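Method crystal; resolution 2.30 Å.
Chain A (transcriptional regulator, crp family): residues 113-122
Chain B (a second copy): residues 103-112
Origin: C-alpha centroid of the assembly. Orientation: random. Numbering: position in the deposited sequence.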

ATOM      1  N   ASP A 113      12.990  10.400  -9.637  1.00 51.72           N
ATOM      2  CA  ASP A 113      13.703   9.132  -9.826  1.00 51.87           C
ATOM      3  C   ASP A 113      12.695   7.963  -9.974  1.00 51.26           C
ATOM      4  O   ASP A 113      12.028   7.568  -9.019  1.00 50.25           O
ATOM      5  CB  ASP A 113      14.642   8.917  -8.627  1.00 51.78           C
ATOM      6  CG  ASP A 113      15.516   7.684  -8.740  1.00 52.69           C
ATOM      7  OD1 ASP A 113      15.285   6.789  -9.590  1.00 55.79           O
ATOM      8  OD2 ASP A 113      16.475   7.505  -7.959  1.00 52.41           O
ATOM      9  N   ARG A 114      12.601   7.429 -11.185  1.00 50.79           N
ATOM     10  CA  ARG A 114      11.598   6.425 -11.521  1.00 51.24           C
ATOM     11  C   ARG A 114      11.880   5.102 -10.813  1.00 50.57           C
ATOM     12  O   ARG A 114      10.979   4.423 -10.324  1.00 50.75           O
ATOM     13  CB  ARG A 114      11.591   6.196 -13.054  1.00 51.52           C
ATOM     14  CG  ARG A 114      10.415   5.384 -13.575  1.00 51.33           C
ATOM     15  CD  ARG A 114      10.559   5.053 -15.043  1.00 52.21           C
ATOM     16  NE  ARG A 114       9.328   4.594 -15.693  1.00 54.25           N
ATOM     17  CZ  ARG A 114       8.366   5.398 -16.165  1.00 55.24           C
ATOM     18  NH1 ARG A 114       8.466   6.720 -16.009  1.00 55.74           N
ATOM     19  NH2 ARG A 114       7.301   4.884 -16.785  1.00 52.26           N
ATOM     20  N   GLU A 115      13.149   4.744 -10.779  1.00 50.31           N
ATOM     21  CA  GLU A 115      13.603   3.513 -10.165  1.00 50.90           C
ATOM     22  C   GLU A 115      13.254   3.499  -8.657  1.00 50.73           C
ATOM     23  O   GLU A 115      12.825   2.475  -8.128  1.00 50.05           O
ATOM     24  CB  GLU A 115      15.105   3.324 -10.509  1.00 51.16           C
ATOM     25  CG  GLU A 115      15.984   2.771  -9.413  1.00 53.23           C
ATOM     26  CD  GLU A 115      17.327   2.246  -9.902  1.00 52.98           C
ATOM     27  OE1 GLU A 115      17.945   2.901 -10.758  1.00 59.08           O
ATOM     28  OE2 GLU A 115      17.773   1.184  -9.422  1.00 54.79           O
ATOM     29  N   LEU A 116      13.366   4.663  -7.994  1.00 51.09           N
ATOM     30  CA  LEU A 116      12.963   4.829  -6.604  1.00 50.73           C
ATOM     31  C   LEU A 116      11.446   4.726  -6.418  1.00 51.15           C
ATOM     32  O   LEU A 116      10.952   4.029  -5.512  1.00 50.34           O
ATOM     33  CB  LEU A 116      13.454   6.185  -6.063  1.00 51.10           C
ATOM     34  CG  LEU A 116      13.140   6.519  -4.593  1.00 51.22           C
ATOM     35  CD1 LEU A 116      13.775   5.488  -3.619  1.00 52.89           C
ATOM     36  CD2 LEU A 116      13.606   7.917  -4.244  1.00 50.88           C
ATOM     37  N   LEU A 117      10.711   5.438  -7.272  1.00 51.08           N
ATOM     38  CA  LEU A 117       9.251   5.418  -7.241  1.00 51.08           C
ATOM     39  C   LEU A 117       8.740   3.971  -7.375  1.00 50.45           C
ATOM     40  O   LEU A 117       7.891   3.516  -6.599  1.00 49.29           O
ATOM     41  CB  LEU A 117       8.677   6.298  -8.379  1.00 50.67           C
ATOM     42  CG  LEU A 117       7.138   6.335  -8.468  1.00 51.05           C
ATOM     43  CD1 LEU A 117       6.485   6.735  -7.143  1.00 50.14           C
ATOM     44  CD2 LEU A 117       6.700   7.297  -9.565  1.00 52.27           C
ATOM     45  N   LEU A 118       9.248   3.282  -8.392  1.00 50.05           N
ATOM     46  CA  LEU A 118       8.898   1.897  -8.628  1.00 50.53           C
ATOM     47  C   LEU A 118       9.238   0.991  -7.445  1.00 50.22           C
ATOM     48  O   LEU A 118       8.413   0.178  -7.053  1.00 47.99           O
ATOM     49  CB  LEU A 118       9.578   1.375  -9.886  1.00 51.11           C
ATOM     50  CG  LEU A 118       8.772   1.590 -11.172  1.00 52.78           C
ATOM     51  CD1 LEU A 118       9.660   1.398 -12.381  1.00 52.62           C
ATOM     52  CD2 LEU A 118       7.592   0.639 -11.204  1.00 52.88           C
ATOM     53  N   PHE A 119      10.451   1.153  -6.899  1.00 50.32           N
ATOM     54  CA  PHE A 119      10.876   0.422  -5.718  1.00 50.63           C
ATOM     55  C   PHE A 119       9.914   0.609  -4.549  1.00 50.82           C
ATOM     56  O   PHE A 119       9.437  -0.379  -3.989  1.00 50.08           O
ATOM     57  CB  PHE A 119      12.280   0.844  -5.298  1.00 51.93           C
ATOM     58  CG  PHE A 119      12.750   0.176  -4.038  1.00 52.66           C
ATOM     59  CD1 PHE A 119      12.473   0.742  -2.785  1.00 55.43           C
ATOM     60  CD2 PHE A 119      13.442  -1.029  -4.092  1.00 54.73           C
ATOM     61  CE1 PHE A 119      12.884   0.103  -1.602  1.00 55.94           C
ATOM     62  CE2 PHE A 119      13.878  -1.663  -2.912  1.00 55.26           C
ATOM     63  CZ  PHE A 119      13.599  -1.091  -1.670  1.00 54.52           C
ATOM     64  N   PHE A 120       9.640   1.875  -4.198  1.00 50.58           N
ATOM     65  CA  PHE A 120       8.698   2.253  -3.140  1.00 50.34           C
ATOM     66  C   PHE A 120       7.284   1.696  -3.364  1.00 50.79           C
ATOM     67  O   PHE A 120       6.680   1.125  -2.442  1.00 50.85           O
ATOM     68  CB  PHE A 120       8.629   3.797  -2.995  1.00 50.90           C
ATOM     69  CG  PHE A 120       7.798   4.254  -1.816  1.00 50.49           C
ATOM     70  CD1 PHE A 120       8.223   4.002  -0.524  1.00 51.75           C
ATOM     71  CD2 PHE A 120       6.586   4.861  -1.996  1.00 52.19           C
ATOM     72  CE1 PHE A 120       7.475   4.367   0.562  1.00 50.27           C
ATOM     73  CE2 PHE A 120       5.813   5.248  -0.881  1.00 51.47           C
ATOM     74  CZ  PHE A 120       6.281   4.994   0.392  1.00 51.04           C
ATOM     75  N   LEU A 121       6.733   1.882  -4.560  1.00 51.40           N
ATOM     76  CA  LEU A 121       5.390   1.393  -4.824  1.00 52.44           C
ATOM     77  C   LEU A 121       5.356  -0.157  -4.727  1.00 53.11           C
ATOM     78  O   LEU A 121       4.374  -0.710  -4.202  1.00 52.53           O
ATOM     79  CB  LEU A 121       4.871   1.863  -6.169  1.00 51.87           C
ATOM     80  CG  LEU A 121       4.614   3.354  -6.391  1.00 53.38           C
ATOM     81  CD1 LEU A 121       4.223   3.556  -7.850  1.00 52.87           C
ATOM     82  CD2 LEU A 121       3.533   3.928  -5.455  1.00 54.04           C
ATOM     83  N   LYS A 122       6.434  -0.819  -5.195  1.00 53.45           N
ATOM     84  CA  LYS A 122       6.623  -2.263  -5.041  1.00 54.30           C
ATOM     85  C   LYS A 122       6.682  -2.721  -3.571  1.00 54.87           C
ATOM     86  O   LYS A 122       6.076  -3.730  -3.198  1.00 54.19           O
ATOM     87  CB  LYS A 122       7.894  -2.722  -5.775  1.00 54.82           C
ATOM     88  CG  LYS A 122       8.069  -4.255  -5.889  1.00 55.40           C
ATOM     89  CD  LYS A 122       9.349  -4.663  -6.681  1.00 56.33           C
ATOM     90  CE  LYS A 122       9.546  -6.201  -6.643  1.00 59.02           C
ATOM     91  NZ  LYS A 122      10.543  -6.748  -7.652  1.00 60.25           N
TER
ATOM     92  N   LYS B 103       0.112   1.335 -17.516  1.00 51.03           N
ATOM     93  CA  LYS B 103       0.888   1.468 -16.293  1.00 51.31           C
ATOM     94  C   LYS B 103       2.050   2.475 -16.407  1.00 50.52           C
ATOM     95  O   LYS B 103       2.309   3.226 -15.473  1.00 49.80           O
ATOM     96  CB  LYS B 103       1.416   0.103 -15.847  1.00 50.79           C
ATOM     97  CG  LYS B 103       0.803  -0.384 -14.559  1.00 54.53           C
ATOM     98  CD  LYS B 103       1.610  -1.553 -13.898  1.00 53.73           C
ATOM     99  CE  LYS B 103       0.845  -2.849 -13.929  1.00 56.43           C
ATOM    100  NZ  LYS B 103       1.638  -3.951 -13.303  1.00 58.24           N
ATOM    101  N   GLU B 104       2.769   2.429 -17.530  1.00 50.55           N
ATOM    102  CA  GLU B 104       3.942   3.282 -17.749  1.00 50.86           C
ATOM    103  C   GLU B 104       3.552   4.744 -17.850  1.00 49.49           C
ATOM    104  O   GLU B 104       4.263   5.610 -17.319  1.00 49.37           O
ATOM    105  CB  GLU B 104       4.728   2.885 -19.015  1.00 50.97           C
ATOM    106  CG  GLU B 104       5.408   1.521 -18.945  1.00 55.87           C
ATOM    107  CD  GLU B 104       6.376   1.359 -17.758  1.00 61.58           C
ATOM    108  OE1 GLU B 104       7.025   2.350 -17.363  1.00 63.71           O
ATOM    109  OE2 GLU B 104       6.492   0.232 -17.216  1.00 65.69           O
ATOM    110  N   VAL B 105       2.440   5.008 -18.541  1.00 48.27           N
ATOM    111  CA  VAL B 105       1.871   6.325 -18.597  1.00 47.61           C
ATOM    112  C   VAL B 105       1.389   6.752 -17.199  1.00 49.09           C
ATOM    113  O   VAL B 105       1.613   7.916 -16.797  1.00 48.76           O
ATOM    114  CB  VAL B 105       0.737   6.403 -19.624  1.00 47.21           C
ATOM    115  CG1 VAL B 105       0.075   7.772 -19.599  1.00 46.25           C
ATOM    116  CG2 VAL B 105       1.252   6.090 -21.040  1.00 47.29           C
ATOM    117  N   PHE B 106       0.740   5.847 -16.447  1.00 49.69           N
ATOM    118  CA  PHE B 106       0.299   6.251 -15.100  1.00 51.27           C
ATOM    119  C   PHE B 106       1.511   6.647 -14.239  1.00 50.97           C
ATOM    120  O   PHE B 106       1.472   7.650 -13.565  1.00 50.75           O
ATOM    121  CB  PHE B 106      -0.559   5.191 -14.409  1.00 51.74           C
ATOM    122  CG  PHE B 106      -1.280   5.710 -13.189  1.00 52.71           C
ATOM    123  CD1 PHE B 106      -2.376   6.559 -13.322  1.00 53.90           C
ATOM    124  CD2 PHE B 106      -0.850   5.371 -11.895  1.00 52.75           C
ATOM    125  CE1 PHE B 106      -3.049   7.067 -12.172  1.00 53.14           C
ATOM    126  CE2 PHE B 106      -1.501   5.866 -10.750  1.00 52.86           C
ATOM    127  CZ  PHE B 106      -2.607   6.707 -10.887  1.00 54.41           C
ATOM    128  N   LEU B 107       2.614   5.916 -14.335  1.00 51.61           N
ATOM    129  CA  LEU B 107       3.851   6.318 -13.633  1.00 52.27           C
ATOM    130  C   LEU B 107       4.359   7.709 -14.029  1.00 51.97           C
ATOM    131  O   LEU B 107       4.809   8.457 -13.166  1.00 51.64           O
ATOM    132  CB  LEU B 107       5.000   5.332 -13.889  1.00 52.75           C
ATOM    133  CG  LEU B 107       5.093   4.067 -13.064  1.00 54.15           C
ATOM    134  CD1 LEU B 107       6.169   3.196 -13.690  1.00 55.06           C
ATOM    135  CD2 LEU B 107       5.406   4.323 -11.584  1.00 55.82           C
ATOM    136  N   ASP B 108       4.331   8.011 -15.335  1.00 51.28           N
ATOM    137  CA  ASP B 108       4.764   9.312 -15.849  1.00 50.50           C
ATOM    138  C   ASP B 108       3.920  10.414 -15.230  1.00 50.79           C
ATOM    139  O   ASP B 108       4.460  11.426 -14.850  1.00 51.01           O
ATOM    140  CB  ASP B 108       4.647   9.421 -17.389  1.00 49.95           C
ATOM    141  CG  ASP B 108       5.567   8.473 -18.139  1.00 48.82           C
ATOM    142  OD1 ASP B 108       6.537   7.978 -17.551  1.00 48.49           O
ATOM    143  OD2 ASP B 108       5.409   8.172 -19.346  1.00 48.49           O
ATOM    144  N   LEU B 109       2.604  10.218 -15.170  1.00 51.18           N
ATOM    145  CA  LEU B 109       1.684  11.182 -14.562  1.00 52.13           C
ATOM    146  C   LEU B 109       1.972  11.424 -13.064  1.00 53.18           C
ATOM    147  O   LEU B 109       1.944  12.563 -12.605  1.00 53.37           O
ATOM    148  CB  LEU B 109       0.231  10.717 -14.718  1.00 51.85           C
ATOM    149  CG  LEU B 109      -0.351  10.741 -16.124  1.00 53.58           C
ATOM    150  CD1 LEU B 109      -1.686  10.034 -16.176  1.00 53.91           C
ATOM    151  CD2 LEU B 109      -0.485  12.174 -16.686  1.00 54.37           C
ATOM    152  N   LEU B 110       2.225  10.340 -12.323  1.00 53.61           N
ATOM    153  CA  LEU B 110       2.616  10.410 -10.923  1.00 53.91           C
ATOM    154  C   LEU B 110       3.856  11.269 -10.734  1.00 54.19           C
ATOM    155  O   LEU B 110       3.955  12.018  -9.744  1.00 54.27           O
ATOM    156  CB  LEU B 110       2.923   9.002 -10.377  1.00 53.98           C
ATOM    157  CG  LEU B 110       1.742   8.043 -10.190  1.00 55.06           C
ATOM    158  CD1 LEU B 110       2.171   6.706  -9.607  1.00 56.63           C
ATOM    159  CD2 LEU B 110       0.694   8.680  -9.283  1.00 56.54           C
ATOM    160  N   MET B 111       4.821  11.140 -11.654  1.00 53.68           N
ATOM    161  CA  MET B 111       6.094  11.862 -11.524  1.00 52.78           C
ATOM    162  C   MET B 111       5.934  13.355 -11.805  1.00 52.72           C
ATOM    163  O   MET B 111       6.745  14.168 -11.339  1.00 52.52           O
ATOM    164  CB  MET B 111       7.178  11.252 -12.431  1.00 52.32           C
ATOM    165  CG  MET B 111       7.638   9.859 -11.939  1.00 52.39           C
ATOM    166  SD  MET B 111       9.010   9.080 -12.812  1.00 51.15           S
ATOM    167  CE  MET B 111       8.510   9.090 -14.164  1.00 54.78           C
ATOM    168  N   LYS B 112       4.892  13.725 -12.550  1.00 52.51           N
ATOM    169  CA  LYS B 112       4.724  15.119 -12.975  1.00 52.79           C
ATOM    170  C   LYS B 112       3.700  15.929 -12.173  1.00 53.14           C
ATOM    171  O   LYS B 112       3.650  17.169 -12.328  1.00 54.42           O
ATOM    172  CB  LYS B 112       4.367  15.167 -14.462  1.00 52.99           C
TER

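Two helices from two copies of the same protein meet here, residues 114-122 of chain A and a helix in residues 103-112 of chain B. Their axes come within 11.2 Å, and their N-to-C directions differ by 108°, so the helices cross steeply rather than run side by side. The contact is compact and buries 438 Å² between the two stretches.

Lys B103 opens the chain B stretch and takes no part in the contact. Its NZ is hydrogen-bonded elsewhere in the structure.

Glu B104 is the first residue to engage chain A. Its CA-to-CB bond points sideways, but m rotamers at chi1 and chi2 bring the carboxylate close to Arg A114. Arg A114 NH2 donates to Glu B104 OE1 at 2.6 Å, with a nearly straight N-H...O angle of 170°. This is a salt bridge with a well-aligned hydrogen bond. The same nitrogen, Arg A114 NH2, also donates to the backbone Glu B104 O at 3.2 Å. Glu B104 O also accepts the helical bond from Asp B108 N, at 3.1 Å.

Val B105 points away from chain A. Phe B106 is buried, but its side chain makes no contact with chain A.

Leu B107 has the largest covered area on the chain B side. It points toward chain A and sits as a knob among Arg A114, Leu A117, Leu A118 and Leu A121. Leu B107 CD1 lies 3.8 Å from Leu A118 CD2 and 3.7 Å from Arg A114 NH2, over one face of the guanidinium. Leu B107 CD2 lies 3.8 Å from Leu A117 CD2 and 4.0 Å from Leu A121 CD1.

Asp B108 is one helical turn after Glu B104. Its CA-to-CB bond points away, yet the end of its side chain comes nearer to chain A. Arg A114 NH1 donates to Asp B108 OD1 at 2.8 Å, forming a second salt bridge. A weak bond joins Arg A114 NH2 to Asp B108 OD1 at 3.3 Å. Both carboxylate contacts lie at the edge of the guanidinium, near its plane, where the N-H groups point. Arg A114 reaches them with chi1 to chi3 all t, an extended chain.

Leu B109 is out of reach. Leu B110 points toward chain A and adds to the apolar packing. Leu B110 CD1 is 4.1 Å from Leu A121 CD1, and Leu B110 CB is 4.2 Å from Leu A117 CD2.

Met B111 also points toward chain A. Met B111 CG packs 3.6 Å from Leu A117 CD2. Met B111 CE is 3.0 Å from Arg A114 NH1, a tight approach that is oblique to the guanidinium. Met B111 and Arg A114 have the nearest CA atoms across the stretches, at 7.7 Å. The Arg A114 side chain is itself a knob, set among Glu B104, Leu B107, Asp B108 and Met B111.

Lys B112 makes no contact, and its side chain is not modelled beyond CB.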